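Local coordinates for protein transcarboxylase 5S subunit (Propionibacterium freudenreichii subsp. shermanii, PDB 1RQB) that transfers a carboxyl group from the biotin of the 1.3S subunit to pyruvate, forming oxaloacetate, in a cobalt-dependent TIM-barrel domain, at residues Gly51-Ile56 and Lys92-Ser97; Asn80-Glu85 and Asp447-Thr452; Gln100-Gly105 and Arg135-Met140; Val118-Val123 and Met150-Lys155; Ile253-Leu258 and Lys288-Phe293. All blocks are in the same frame, centred on the assembly; numbering follows the deposited sequence.

How the contacts relate
Contact 3 is a pair of parallel strands in the TIM barrel; contact 4 packs directly outside it, and contacts 1, 2 and 5 lie farther out. The Leu102 side chain of contact 3 lies about 6 Å from the bound cobalt. Contact 4 sets helix 116-128 on helix 144-155, its centre 12 Å from that of contact 3; Phe122 and Val123 lie against Leu103, and Met150 against Val136. Phe122 also meets Trp84 and Leu451 of contact 2, which joins the barrel to the conserved carboxylase domain. Contact 1 shares helix 83-93 with contact 2. Contact 5, its centre 15 Å from that of contact 1, touches it through Ala52 and Asp55; its Met256 side chain approaches substrate-binding His36 and lies about 13 Å from the cobalt.

Contact 1 (Gly51-Ile56 and Lys92-Ser97); sequences GACADI and KLMPNS
The carbonyl O of Met94, a selenomethionine lying against Cys53 and Ile56, is gripped twice: by NH2 of Arg91 and, weakly, by Ser97 N at 3.3 Å, the bond of a type I turn from Met94 to Ser97. Met94 is the first residue past the end of helix 83-93, and the turn begins at this residue, whose side chain crosses to the helix at 53-56. The chain is straight at chi2 (-175°) and bends at chi3 (-73°), which turns CE aside. Met94 CG lies 3.7 Å from Cys53 CB, while Met94 SE meets Ile56 CG2 at 3.8 Å and Cys53 SG at 4.1 Å. A long, unbranched methionine side chain (here with selenium for sulfur) suits this place, since one chain touches two residues that lie one helical turn apart. Cys53 is small enough to let the backbones come close, its CA 6.0 Å from Leu93 CA, and its CB also touches Leu93 CB at 3.7 Å, nearer the surface. No hydrogen bond links the two segments, and the packing between them is apolar. Helices 53-58 and 83-93 flank strand 63-68 of the TIM barrel; Ile56 and Met94 both rest on Val64 of that strand and on Leu32 of helix 31-39.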
# COMPACT_ATOMS: atom_id res chain seq x y z
N GLY A 51 22.68 12.92 2.67
CA GLY A 51 22.15 13.56 3.85
C GLY A 51 21.40 12.66 4.83
O GLY A 51 21.16 13.05 5.97
N ALA A 52 21.04 11.46 4.40
CA ALA A 52 20.29 10.55 5.29
C ALA A 52 21.19 9.42 5.80
O ALA A 52 20.77 8.63 6.65
CB ALA A 52 19.10 9.94 4.52
N CYS A 53 22.43 9.35 5.32
CA CYS A 53 23.32 8.24 5.69
C CYS A 53 23.59 8.15 7.19
O CYS A 53 23.58 7.05 7.75
CB CYS A 53 24.64 8.34 4.91
SG CYS A 53 24.48 7.80 3.19
N ALA A 54 23.82 9.27 7.86
CA ALA A 54 24.09 9.21 9.30
C ALA A 54 22.90 8.59 10.04
O ALA A 54 23.08 7.75 10.92
CB ALA A 54 24.39 10.62 9.84
N ASP A 55 21.69 9.00 9.68
CA ASP A 55 20.50 8.46 10.36
C ASP A 55 20.29 6.99 9.99
O ASP A 55 19.92 6.18 10.84
CB ASP A 55 19.27 9.29 10.02
CG ASP A 55 19.31 10.65 10.69
OD1 ASP A 55 19.61 10.70 11.91
OD2 ASP A 55 19.05 11.67 10.01
N ILE A 56 20.52 6.64 8.72
CA ILE A 56 20.36 5.24 8.30
C ILE A 56 21.33 4.35 9.08
O ILE A 56 20.96 3.29 9.58
CB ILE A 56 20.64 5.10 6.77
CG1 ILE A 56 19.46 5.71 6.00
CG2 ILE A 56 20.84 3.63 6.39
CD1 ILE A 56 19.63 5.75 4.48
N LYS A 92 32.16 5.17 3.99
CA LYS A 92 32.67 6.22 4.89
C LYS A 92 31.55 6.86 5.71
O LYS A 92 31.73 7.12 6.90
CB LYS A 92 33.39 7.29 4.06
CG LYS A 92 33.83 8.50 4.84
CD LYS A 92 34.57 9.50 3.94
CE LYS A 92 33.73 9.92 2.73
NZ LYS A 92 32.37 10.43 3.09
N LEU A 93 30.39 7.10 5.11
CA LEU A 93 29.30 7.76 5.82
C LEU A 93 28.49 6.80 6.69
O LEU A 93 27.72 7.24 7.55
CB LEU A 93 28.37 8.48 4.83
CG LEU A 93 29.05 9.60 4.04
CD1 LEU A 93 28.06 10.19 3.04
CD2 LEU A 93 29.56 10.67 4.99
N MSE A 94 28.62 5.50 6.48
CA MSE A 94 27.88 4.52 7.30
C MSE A 94 28.86 3.45 7.77
O MSE A 94 28.73 2.27 7.45
CB MSE A 94 26.75 3.90 6.47
CG MSE A 94 25.81 4.94 5.89
SE MSE A 94 24.28 4.16 4.96
CE MSE A 94 25.17 3.50 3.35
N PRO A 95 29.86 3.85 8.58
CA PRO A 95 30.88 2.93 9.09
C PRO A 95 30.44 1.78 10.00
O PRO A 95 31.16 0.80 10.16
CB PRO A 95 31.85 3.87 9.80
CG PRO A 95 30.92 4.89 10.39
CD PRO A 95 29.97 5.17 9.23
N ASN A 96 29.26 1.88 10.60
CA ASN A 96 28.82 0.83 11.53
C ASN A 96 27.80 -0.11 10.88
O ASN A 96 27.28 -1.00 11.56
CB ASN A 96 28.18 1.46 12.76
CG ASN A 96 29.06 2.52 13.38
OD1 ASN A 96 30.19 2.23 13.79
ND2 ASN A 96 28.57 3.75 13.44
N SER A 97 27.53 0.04 9.59
CA SER A 97 26.48 -0.77 8.97
C SER A 97 27.04 -1.86 8.05
O SER A 97 28.14 -1.74 7.51
CB SER A 97 25.56 0.12 8.13
OG SER A 97 25.10 1.23 8.85

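Contact 2 (Asn80-Glu85 and Asp447-Thr452); sequences NEDPWE and DEDVLT
Trp84, in the first turn of helix 83-93 of the TIM barrel, lays one indole face against Glu448 in helix 447-455 of the conserved carboxylase domain, so this is a contact between domains. The aromatic packing comes first. Glu448 CB stands 3.5 Å from the centroid of the five-membered ring of Trp84, 6° off its normal, a CH-pi contact, and Glu448 CG lies 3.4 Å from Trp84 CD2. The glutamate suits the place because its methylenes cover the ring while the chain, bent at chi2 (84°), takes the carboxylate off to Asn129. Leu451 CD1 adds an apolar touch on Trp84 CZ2 at 3.7 Å. At the indole edge lies Thr452 OG1; both this hydroxyl and Trp84 NE1 are hydrogen-bonded to the OH of Tyr72. The capping bond is a second kind of interaction: Asp82 is the N-cap of helix 83-93, and its OD1 accepts from Trp84 N at 3.0 Å, which ties the aspartate to the residue that makes the packing. The charged part is a pair of aspartates, Asp82 OD2 and Asp449 OD1, 4.1 Å apart. Arg467 NH1 forms salt bridges to both oxygens, probably offsetting their repulsion. A water bridges the pair, 2.7 Å from Asp82 OD2 and 2.9 Å from Asp449 OD1.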
# COMPACT_ATOMS: atom_id res chain seq x y z
N ASN A 80 26.62 10.44 -14.79
CA ASN A 80 28.04 10.78 -14.92
C ASN A 80 28.72 10.63 -13.55
O ASN A 80 29.49 11.48 -13.12
CB ASN A 80 28.23 12.22 -15.42
CG ASN A 80 29.67 12.52 -15.81
OD1 ASN A 80 30.26 11.80 -16.62
ND2 ASN A 80 30.25 13.56 -15.23
N GLU A 81 28.43 9.51 -12.89
CA GLU A 81 28.98 9.25 -11.56
C GLU A 81 29.76 7.93 -11.57
O GLU A 81 29.34 6.96 -12.21
CB GLU A 81 27.82 9.15 -10.56
CG GLU A 81 28.26 8.90 -9.13
CD GLU A 81 27.08 8.85 -8.18
OE1 GLU A 81 25.96 9.23 -8.59
OE2 GLU A 81 27.27 8.43 -7.01
N ASP A 82 30.89 7.89 -10.88
CA ASP A 82 31.67 6.65 -10.80
C ASP A 82 31.04 5.79 -9.70
O ASP A 82 31.03 6.19 -8.53
CB ASP A 82 33.13 6.95 -10.45
CG ASP A 82 34.04 5.74 -10.64
OD1 ASP A 82 33.56 4.60 -10.42
OD2 ASP A 82 35.22 5.93 -11.00
N PRO A 83 30.52 4.61 -10.05
CA PRO A 83 29.89 3.72 -9.05
C PRO A 83 30.82 3.36 -7.89
O PRO A 83 30.38 3.17 -6.76
CB PRO A 83 29.52 2.48 -9.86
CG PRO A 83 29.52 2.93 -11.29
CD PRO A 83 30.63 3.94 -11.35
N TRP A 84 32.11 3.26 -8.17
CA TRP A 84 33.08 2.91 -7.12
C TRP A 84 33.22 4.06 -6.13
O TRP A 84 33.46 3.85 -4.94
CB TRP A 84 34.43 2.52 -7.75
CG TRP A 84 34.32 1.30 -8.65
CD1 TRP A 84 34.16 1.29 -10.01
CD2 TRP A 84 34.32 -0.08 -8.24
NE1 TRP A 84 34.06 0.00 -10.47
CE2 TRP A 84 34.16 -0.86 -9.41
CE3 TRP A 84 34.45 -0.73 -7.00
CZ2 TRP A 84 34.12 -2.27 -9.37
CZ3 TRP A 84 34.41 -2.12 -6.97
CH2 TRP A 84 34.25 -2.88 -8.15
N GLU A 85 33.07 5.30 -6.59
CA GLU A 85 33.17 6.44 -5.67
C GLU A 85 31.93 6.46 -4.78
O GLU A 85 32.00 6.83 -3.61
CB GLU A 85 33.27 7.75 -6.46
CG GLU A 85 33.36 9.00 -5.59
CD GLU A 85 34.67 9.11 -4.83
OE1 GLU A 85 34.87 10.13 -4.13
OE2 GLU A 85 35.51 8.18 -4.93
N ASP A 447 41.87 -1.17 -11.61
CA ASP A 447 41.11 -2.37 -12.00
C ASP A 447 39.63 -2.01 -12.01
O ASP A 447 38.84 -2.57 -12.77
CB ASP A 447 41.36 -3.52 -11.02
CG ASP A 447 42.79 -4.06 -11.08
OD1 ASP A 447 43.49 -3.80 -12.08
OD2 ASP A 447 43.20 -4.75 -10.13
N GLU A 448 39.24 -1.06 -11.15
CA GLU A 448 37.84 -0.63 -11.10
C GLU A 448 37.40 -0.10 -12.47
O GLU A 448 36.30 -0.40 -12.93
CB GLU A 448 37.62 0.47 -10.04
CG GLU A 448 37.68 0.02 -8.59
CD GLU A 448 39.09 -0.06 -8.01
OE1 GLU A 448 39.19 -0.13 -6.76
OE2 GLU A 448 40.07 -0.06 -8.77
N ASP A 449 38.26 0.68 -13.12
CA ASP A 449 37.95 1.25 -14.44
C ASP A 449 37.95 0.15 -15.50
O ASP A 449 37.17 0.21 -16.45
CB ASP A 449 38.97 2.35 -14.79
CG ASP A 449 38.41 3.76 -14.58
OD1 ASP A 449 37.51 3.95 -13.72
OD2 ASP A 449 38.90 4.69 -15.26
N VAL A 450 38.84 -0.84 -15.37
CA VAL A 450 38.83 -1.94 -16.34
C VAL A 450 37.51 -2.70 -16.20
O VAL A 450 36.91 -3.13 -17.19
CB VAL A 450 40.03 -2.92 -16.11
CG1 VAL A 450 39.95 -4.10 -17.08
CG2 VAL A 450 41.36 -2.17 -16.30
N LEU A 451 37.05 -2.85 -14.97
CA LEU A 451 35.77 -3.54 -14.73
C LEU A 451 34.64 -2.73 -15.37
O LEU A 451 33.74 -3.29 -16.00
CB LEU A 451 35.52 -3.70 -13.22
CG LEU A 451 36.43 -4.74 -12.58
CD1 LEU A 451 36.43 -4.60 -11.07
CD2 LEU A 451 35.96 -6.14 -13.00
N THR A 452 34.69 -1.41 -15.23
CA THR A 452 33.63 -0.59 -15.84
C THR A 452 33.60 -0.83 -17.35
O THR A 452 32.53 -0.95 -17.95
CB THR A 452 33.84 0.91 -15.55
OG1 THR A 452 33.68 1.15 -14.15
CG2 THR A 452 32.81 1.76 -16.30
O HOH W 1 34.81 3.27 -13.22
O HOH W 2 37.18 4.10 -10.84

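Contact 3 (Gln100-Gly105 and Arg135-Met140); sequences QMLLRG and RVFDAM
Gln100 NE2 lies over one face of the Arg135 guanidinium, 3.2 Å from Arg135 NH2, although both nitrogens are donors and no hydrogen bond joins them. The amide and guanidinium planes are turned 63° apart, and each group finds its acceptors or donors in other residues: Gln100 OE1 pairs with Ser63 OG, while Arg135 bonds through NE to Gln161 and forms a salt bridge through NH1 with Asp250. The arginine's chain, with CG anti to the backbone N (chi1 175°) and a bend at chi3, touches Leu102, Arg135 CD lying 3.8 Å from Leu102 CD1. Beneath these side chains runs regular parallel pairing: Arg135 N to Met101 O at 2.9 Å, Leu103 N to Arg135 O at 2.9 Å, and Phe137 N to Leu103 O at 3.0 Å. Strands 99-103 and 133-136 are neighbouring staves of the TIM barrel, joined by helix 116-128 in a beta-alpha-beta unit. Leu102 and Arg135 point to the inside, where Arg135 comes close to His226, a cobalt ligand; Leu103 and Val136 face the outer helices, where apolar side chains pack well. Past the strand ends, Phe137 turns its ring under Arg104, whose CG stands over a face 4.0 Å from the Phe137 centroid, a CH-pi contact. Leu102 CD1 reaches Phe137 CD2 at 3.5 Å. Gly105 follows with a positive phi (47°), and its CA packs on Val136 CG1 at 3.8 Å.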
# COMPACT_ATOMS: atom_id res chain seq x y z
N GLN A 100 25.16 -3.91 1.69
CA GLN A 100 24.72 -5.07 0.90
C GLN A 100 24.52 -4.67 -0.56
O GLN A 100 24.14 -3.54 -0.85
CB GLN A 100 23.41 -5.59 1.50
CG GLN A 100 22.84 -6.82 0.84
CD GLN A 100 21.71 -7.43 1.66
OE1 GLN A 100 21.81 -7.55 2.88
NE2 GLN A 100 20.62 -7.82 0.99
N MSE A 101 24.81 -5.61 -1.46
CA MSE A 101 24.62 -5.36 -2.90
C MSE A 101 23.92 -6.57 -3.52
O MSE A 101 23.89 -7.65 -2.93
CB MSE A 101 25.95 -5.16 -3.64
CG MSE A 101 26.80 -6.44 -3.76
SE MSE A 101 28.32 -6.24 -5.01
CE MSE A 101 27.33 -5.67 -6.58
N LEU A 102 23.36 -6.36 -4.70
CA LEU A 102 22.71 -7.42 -5.49
C LEU A 102 23.65 -7.68 -6.67
O LEU A 102 24.00 -6.75 -7.39
CB LEU A 102 21.34 -6.95 -6.01
CG LEU A 102 20.61 -8.00 -6.86
CD1 LEU A 102 20.18 -9.16 -5.96
CD2 LEU A 102 19.38 -7.39 -7.55
N LEU A 103 24.06 -8.93 -6.85
CA LEU A 103 25.00 -9.31 -7.91
C LEU A 103 24.43 -10.49 -8.69
O LEU A 103 24.13 -11.53 -8.10
CB LEU A 103 26.33 -9.70 -7.27
CG LEU A 103 27.48 -10.04 -8.21
CD1 LEU A 103 27.88 -8.78 -9.00
CD2 LEU A 103 28.66 -10.56 -7.40
N ARG A 104 24.32 -10.37 -10.01
CA ARG A 104 23.70 -11.44 -10.80
C ARG A 104 24.70 -12.52 -11.21
O ARG A 104 24.93 -12.78 -12.39
CB ARG A 104 22.97 -10.84 -12.01
CG ARG A 104 22.07 -11.85 -12.76
CD ARG A 104 21.10 -11.16 -13.73
NE ARG A 104 21.75 -10.44 -14.82
CZ ARG A 104 21.82 -10.90 -16.07
NH1 ARG A 104 21.30 -12.09 -16.37
NH2 ARG A 104 22.40 -10.18 -17.01
N GLY A 105 25.29 -13.17 -10.21
CA GLY A 105 26.22 -14.26 -10.46
C GLY A 105 27.31 -14.07 -11.51
O GLY A 105 28.04 -13.08 -11.49
N ARG A 135 24.40 -10.40 -2.14
CA ARG A 135 23.25 -11.24 -2.50
C ARG A 135 23.47 -11.69 -3.94
O ARG A 135 23.32 -10.91 -4.88
CB ARG A 135 21.94 -10.46 -2.35
CG ARG A 135 20.70 -11.25 -2.82
CD ARG A 135 19.41 -10.49 -2.50
NE ARG A 135 19.17 -10.44 -1.07
CZ ARG A 135 18.21 -9.72 -0.49
NH1 ARG A 135 17.40 -8.97 -1.24
NH2 ARG A 135 18.04 -9.77 0.82
N VAL A 136 23.86 -12.95 -4.11
CA VAL A 136 24.16 -13.48 -5.45
C VAL A 136 22.93 -14.20 -6.00
O VAL A 136 22.38 -15.08 -5.34
CB VAL A 136 25.33 -14.49 -5.38
CG1 VAL A 136 25.73 -14.91 -6.79
CG2 VAL A 136 26.53 -13.84 -4.66
N PHE A 137 22.50 -13.83 -7.21
CA PHE A 137 21.32 -14.52 -7.78
C PHE A 137 21.53 -14.84 -9.26
O PHE A 137 22.47 -14.38 -9.90
CB PHE A 137 20.04 -13.68 -7.56
CG PHE A 137 19.82 -12.59 -8.59
CD1 PHE A 137 18.85 -12.74 -9.58
CD2 PHE A 137 20.57 -11.42 -8.58
CE1 PHE A 137 18.62 -11.74 -10.54
CE2 PHE A 137 20.36 -10.42 -9.53
CZ PHE A 137 19.39 -10.57 -10.51
N ASP A 138 20.65 -15.69 -9.77
CA ASP A 138 20.65 -16.07 -11.19
C ASP A 138 19.19 -16.02 -11.66
O ASP A 138 18.31 -16.60 -11.02
CB ASP A 138 21.21 -17.47 -11.38
CG ASP A 138 21.22 -17.88 -12.84
OD1 ASP A 138 22.08 -17.38 -13.60
OD2 ASP A 138 20.34 -18.68 -13.24
N ALA A 139 18.96 -15.35 -12.78
CA ALA A 139 17.62 -15.15 -13.33
C ALA A 139 16.90 -16.47 -13.63
O ALA A 139 15.67 -16.50 -13.66
CB ALA A 139 17.70 -14.29 -14.59
N MSE A 140 17.64 -17.56 -13.83
CA MSE A 140 16.98 -18.84 -14.12
C MSE A 140 17.07 -19.79 -12.93
O MSE A 140 16.64 -20.94 -13.01
CB MSE A 140 17.64 -19.48 -15.34
CG MSE A 140 17.68 -18.55 -16.54
SE MSE A 140 16.89 -19.36 -18.09
CE MSE A 140 18.33 -20.58 -18.53
O HOH W 3 21.04 -14.41 -14.66
O HOH W 4 24.01 -15.26 -13.52

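Contact 4 (Val118-Val123 and Met150-Lys155); sequences VVDRFV and MAAVKK
Val123 and Ala152 make the tight part of this packing between helices 116-128 and 144-155, successive outer helices of the TIM barrel. The axes of segments 118-123 and 150-155 come within 9.0 Å and cross at -40°, running in broadly the same direction. Ala152, with only a methyl, suits the nearest approach: its CA comes 5.6 Å from Asp120 CA, and its CB meets Val123 CG1 at 3.8 Å. In Val123 the CG1 branch is anti to the backbone N (chi1 171°), and this branch does most of the touching, Val123 CG1 lying 3.6 Å from the carbonyl C of Ala152 and 3.7 Å from Val153 CG2. Beta-branched valines fill the interface on its barrel side, where Val153 also rests on Phe134 of strand 133-136. Toward solvent the contact is looser. Lys155, exposed and in touch with a crystal neighbour, brings NZ to 4.0 Å from Asp120 OD1, a long salt bridge whose geometry the crystal may have influenced. A flexible lysine fits this solvent side, where charge can act over some distance without close packing. Asp120 links the two zones, because Asp120 OD1, which faces the lysine, also lies 3.6 Å from Ala152 CB; its other oxygen, OD2, is hydrogen-bonded to NE2 of His148, one turn before Ala152.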
# COMPACT_ATOMS: atom_id res chain seq x y z
N VAL A 118 37.28 -12.64 -14.20
CA VAL A 118 36.65 -11.32 -14.10
C VAL A 118 35.75 -11.29 -12.86
O VAL A 118 35.69 -10.30 -12.14
CB VAL A 118 35.80 -11.00 -15.34
CG1 VAL A 118 35.20 -9.58 -15.23
CG2 VAL A 118 36.66 -11.11 -16.59
N VAL A 119 35.04 -12.39 -12.62
CA VAL A 119 34.16 -12.48 -11.45
C VAL A 119 35.02 -12.36 -10.18
O VAL A 119 34.67 -11.65 -9.24
CB VAL A 119 33.40 -13.83 -11.45
CG1 VAL A 119 32.59 -13.99 -10.17
CG2 VAL A 119 32.48 -13.91 -12.66
N ASP A 120 36.17 -13.04 -10.17
CA ASP A 120 37.05 -13.00 -9.00
C ASP A 120 37.49 -11.56 -8.71
O ASP A 120 37.44 -11.10 -7.57
CB ASP A 120 38.31 -13.86 -9.21
CG ASP A 120 38.09 -15.32 -8.85
OD1 ASP A 120 37.55 -15.58 -7.74
OD2 ASP A 120 38.46 -16.21 -9.66
N ARG A 121 37.93 -10.86 -9.75
CA ARG A 121 38.42 -9.49 -9.58
C ARG A 121 37.31 -8.53 -9.16
O ARG A 121 37.55 -7.63 -8.35
CB ARG A 121 39.07 -8.98 -10.86
CG ARG A 121 40.40 -9.69 -11.15
CD ARG A 121 41.01 -9.16 -12.42
NE ARG A 121 42.34 -9.71 -12.68
CZ ARG A 121 43.47 -9.22 -12.17
NH1 ARG A 121 43.44 -8.17 -11.37
NH2 ARG A 121 44.63 -9.78 -12.49
N PHE A 122 36.10 -8.70 -9.70
CA PHE A 122 35.00 -7.79 -9.34
C PHE A 122 34.66 -7.95 -7.85
O PHE A 122 34.53 -6.97 -7.12
CB PHE A 122 33.75 -8.08 -10.16
CG PHE A 122 32.60 -7.13 -9.87
CD1 PHE A 122 32.43 -5.98 -10.62
CD2 PHE A 122 31.73 -7.38 -8.80
CE1 PHE A 122 31.41 -5.05 -10.31
CE2 PHE A 122 30.70 -6.45 -8.48
CZ PHE A 122 30.55 -5.29 -9.24
N VAL A 123 34.49 -9.19 -7.42
CA VAL A 123 34.14 -9.45 -6.02
C VAL A 123 35.25 -8.95 -5.10
O VAL A 123 34.99 -8.32 -4.08
CB VAL A 123 33.87 -10.95 -5.81
CG1 VAL A 123 33.72 -11.25 -4.33
CG2 VAL A 123 32.62 -11.34 -6.57
N MSE A 150 30.04 -16.81 -5.43
CA MSE A 150 29.93 -17.05 -3.98
C MSE A 150 31.24 -17.56 -3.38
O MSE A 150 31.55 -17.27 -2.23
CB MSE A 150 28.79 -17.99 -3.70
CG MSE A 150 27.52 -17.31 -4.07
SE MSE A 150 26.20 -17.94 -2.94
CE MSE A 150 25.72 -19.28 -4.13
N ALA A 151 32.00 -18.33 -4.15
CA ALA A 151 33.29 -18.81 -3.64
C ALA A 151 34.22 -17.60 -3.49
O ALA A 151 35.01 -17.51 -2.55
CB ALA A 151 33.91 -19.82 -4.60
N ALA A 152 34.11 -16.67 -4.43
CA ALA A 152 34.93 -15.45 -4.40
C ALA A 152 34.54 -14.61 -3.19
O ALA A 152 35.38 -13.96 -2.56
CB ALA A 152 34.75 -14.67 -5.69
N VAL A 153 33.25 -14.61 -2.84
CA VAL A 153 32.81 -13.82 -1.68
C VAL A 153 33.39 -14.44 -0.40
O VAL A 153 33.83 -13.72 0.50
CB VAL A 153 31.26 -13.76 -1.61
CG1 VAL A 153 30.81 -13.15 -0.29
CG2 VAL A 153 30.75 -12.92 -2.78
N LYS A 154 33.38 -15.77 -0.32
CA LYS A 154 33.92 -16.45 0.87
C LYS A 154 35.43 -16.21 0.95
O LYS A 154 35.98 -16.04 2.04
CB LYS A 154 33.64 -17.96 0.80
CG LYS A 154 32.16 -18.32 0.75
CD LYS A 154 31.40 -17.73 1.94
CE LYS A 154 31.97 -18.24 3.27
NZ LYS A 154 31.35 -17.58 4.46
N LYS A 155 36.10 -16.20 -0.19
CA LYS A 155 37.54 -15.96 -0.24
C LYS A 155 37.84 -14.59 0.37
O LYS A 155 38.81 -14.42 1.10
CB LYS A 155 38.05 -15.98 -1.68
CG LYS A 155 39.55 -15.68 -1.80
CD LYS A 155 40.02 -15.61 -3.25
CE LYS A 155 39.77 -16.91 -4.00
NZ LYS A 155 40.42 -16.92 -5.35

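Contact 5 (Ile253-Leu258 and Lys288-Phe293); sequences ISSMSL and KIRDHF
Ser255 OG donates to the carbonyl O of Arg290 at 2.8 Å, the hydrogen bond that ties loop 253-258 to helix 283-296. The hydroxyl lies in the carbonyl plane, on a lone pair. At chi1 46° OG stands between the backbone N and the carbonyl carbon, and a serine, small and polar, can reach a helix backbone in this way where the CA atoms of Ser255 and Arg290 are just 5.5 Å apart. Apolar side chains flank the bond. Ile253 CG1 packs on Ile289 CG2 at 3.8 Å, and Met256, a selenomethionine, sets CG 3.6 Å from Phe293 CB. Met256 SE lies obliquely to the Phe293 ring, 5.4 Å from its centroid, a Met-aromatic contact. The Arg290 chain runs past Ser254, and its guanidinium is held from the helix itself: Asp291 OD1 lies 3.0 Å from Arg290 NH2, well out of the plane, so charge rather than a directed N-H pairs them. A water donates to Ser254 OG and accepts a weak bond from Arg290 NH1.

Within the loop, Met256 N bonds to Ile253 O at 2.8 Å and Ser257 OG to Ser254 O; farther out, Glu266 is hydrogen-bonded to Ser254 OG and Arg297 to Ser255 O. Val309 of the second subunit packs on Ser254, Ser257 and Leu258. The loop follows strand 248-251 of the barrel. Met256 also packs on Val31 of helix 31-39, Ile289 leans on helix 53-58, and Ile253 and Arg290 both touch helix 265-271.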
# COMPACT_ATOMS: atom_id res chain seq x y z
N ILE A 253 11.90 2.74 3.40
CA ILE A 253 11.34 3.83 4.23
C ILE A 253 10.02 4.27 3.60
O ILE A 253 9.89 4.36 2.38
CB ILE A 253 12.37 4.98 4.37
CG1 ILE A 253 12.07 5.80 5.65
CG2 ILE A 253 12.37 5.84 3.12
CD1 ILE A 253 12.29 5.02 6.94
N SER A 254 9.03 4.57 4.45
CA SER A 254 7.65 4.83 4.01
C SER A 254 7.48 5.90 2.93
O SER A 254 6.58 5.78 2.11
CB SER A 254 6.74 5.14 5.22
OG SER A 254 7.10 6.35 5.86
N SER A 255 8.32 6.94 2.88
CA SER A 255 8.14 7.97 1.84
C SER A 255 8.63 7.49 0.47
O SER A 255 8.46 8.17 -0.54
CB SER A 255 8.87 9.26 2.24
OG SER A 255 10.18 8.98 2.72
N MSE A 256 9.24 6.31 0.42
CA MSE A 256 9.76 5.73 -0.82
C MSE A 256 9.31 4.26 -0.90
O MSE A 256 10.13 3.39 -1.19
CB MSE A 256 11.28 5.71 -0.79
CG MSE A 256 11.92 7.05 -0.60
SE MSE A 256 11.99 7.88 -2.31
CE MSE A 256 13.56 6.96 -3.02
N SER A 257 8.02 4.01 -0.67
CA SER A 257 7.51 2.62 -0.63
C SER A 257 6.21 2.47 -1.41
O SER A 257 5.64 3.43 -1.92
CB SER A 257 7.24 2.23 0.83
OG SER A 257 6.14 2.97 1.34
N LEU A 258 5.77 1.21 -1.49
CA LEU A 258 4.52 0.75 -2.13
C LEU A 258 4.61 0.76 -3.66
O LEU A 258 5.63 1.15 -4.24
CB LEU A 258 3.32 1.56 -1.65
CG LEU A 258 3.11 1.43 -0.13
CD1 LEU A 258 1.82 2.13 0.27
CD2 LEU A 258 3.07 -0.03 0.28
N LYS A 288 13.34 10.67 10.75
CA LYS A 288 14.25 11.61 10.09
C LYS A 288 14.54 11.14 8.66
O LYS A 288 14.62 11.95 7.73
CB LYS A 288 15.57 11.74 10.85
CG LYS A 288 15.44 12.29 12.26
CD LYS A 288 16.82 12.42 12.89
CE LYS A 288 16.74 12.87 14.34
NZ LYS A 288 15.94 14.12 14.52
N ILE A 289 14.73 9.84 8.48
CA ILE A 289 15.01 9.31 7.14
C ILE A 289 13.78 9.52 6.25
O ILE A 289 13.88 9.93 5.10
CB ILE A 289 15.34 7.80 7.23
CG1 ILE A 289 16.59 7.61 8.09
CG2 ILE A 289 15.57 7.21 5.82
CD1 ILE A 289 16.77 6.19 8.62
N ARG A 290 12.61 9.23 6.81
CA ARG A 290 11.35 9.38 6.06
C ARG A 290 11.19 10.81 5.56
O ARG A 290 10.91 11.04 4.39
CB ARG A 290 10.15 9.05 6.95
CG ARG A 290 8.85 9.16 6.19
CD ARG A 290 7.66 8.93 7.09
NE ARG A 290 7.43 10.04 8.00
CZ ARG A 290 6.64 11.07 7.72
NH1 ARG A 290 6.01 11.11 6.54
NH2 ARG A 290 6.47 12.04 8.60
N ASP A 291 11.36 11.78 6.47
CA ASP A 291 11.19 13.20 6.14
C ASP A 291 12.23 13.63 5.10
O ASP A 291 11.96 14.44 4.22
CB ASP A 291 11.30 14.05 7.41
CG ASP A 291 10.03 13.99 8.25
OD1 ASP A 291 9.06 13.34 7.81
OD2 ASP A 291 10.00 14.61 9.34
N HIS A 292 13.42 13.07 5.21
CA HIS A 292 14.48 13.42 4.25
C HIS A 292 14.04 13.07 2.83
O HIS A 292 14.10 13.90 1.92
CB HIS A 292 15.75 12.64 4.55
CG HIS A 292 16.84 12.88 3.56
ND1 HIS A 292 17.71 13.95 3.66
CD2 HIS A 292 17.16 12.25 2.41
CE1 HIS A 292 18.51 13.97 2.61
NE2 HIS A 292 18.20 12.94 1.84
N PHE A 293 13.59 11.83 2.63
CA PHE A 293 13.22 11.41 1.27
C PHE A 293 11.87 11.99 0.84
O PHE A 293 11.61 12.14 -0.35
CB PHE A 293 13.26 9.89 1.14
CG PHE A 293 14.67 9.35 1.11
CD1 PHE A 293 15.24 8.80 2.24
CD2 PHE A 293 15.46 9.53 -0.03
CE1 PHE A 293 16.60 8.42 2.26
CE2 PHE A 293 16.82 9.16 -0.03
CZ PHE A 293 17.39 8.60 1.11
O HOH W 5 5.58 8.38 4.42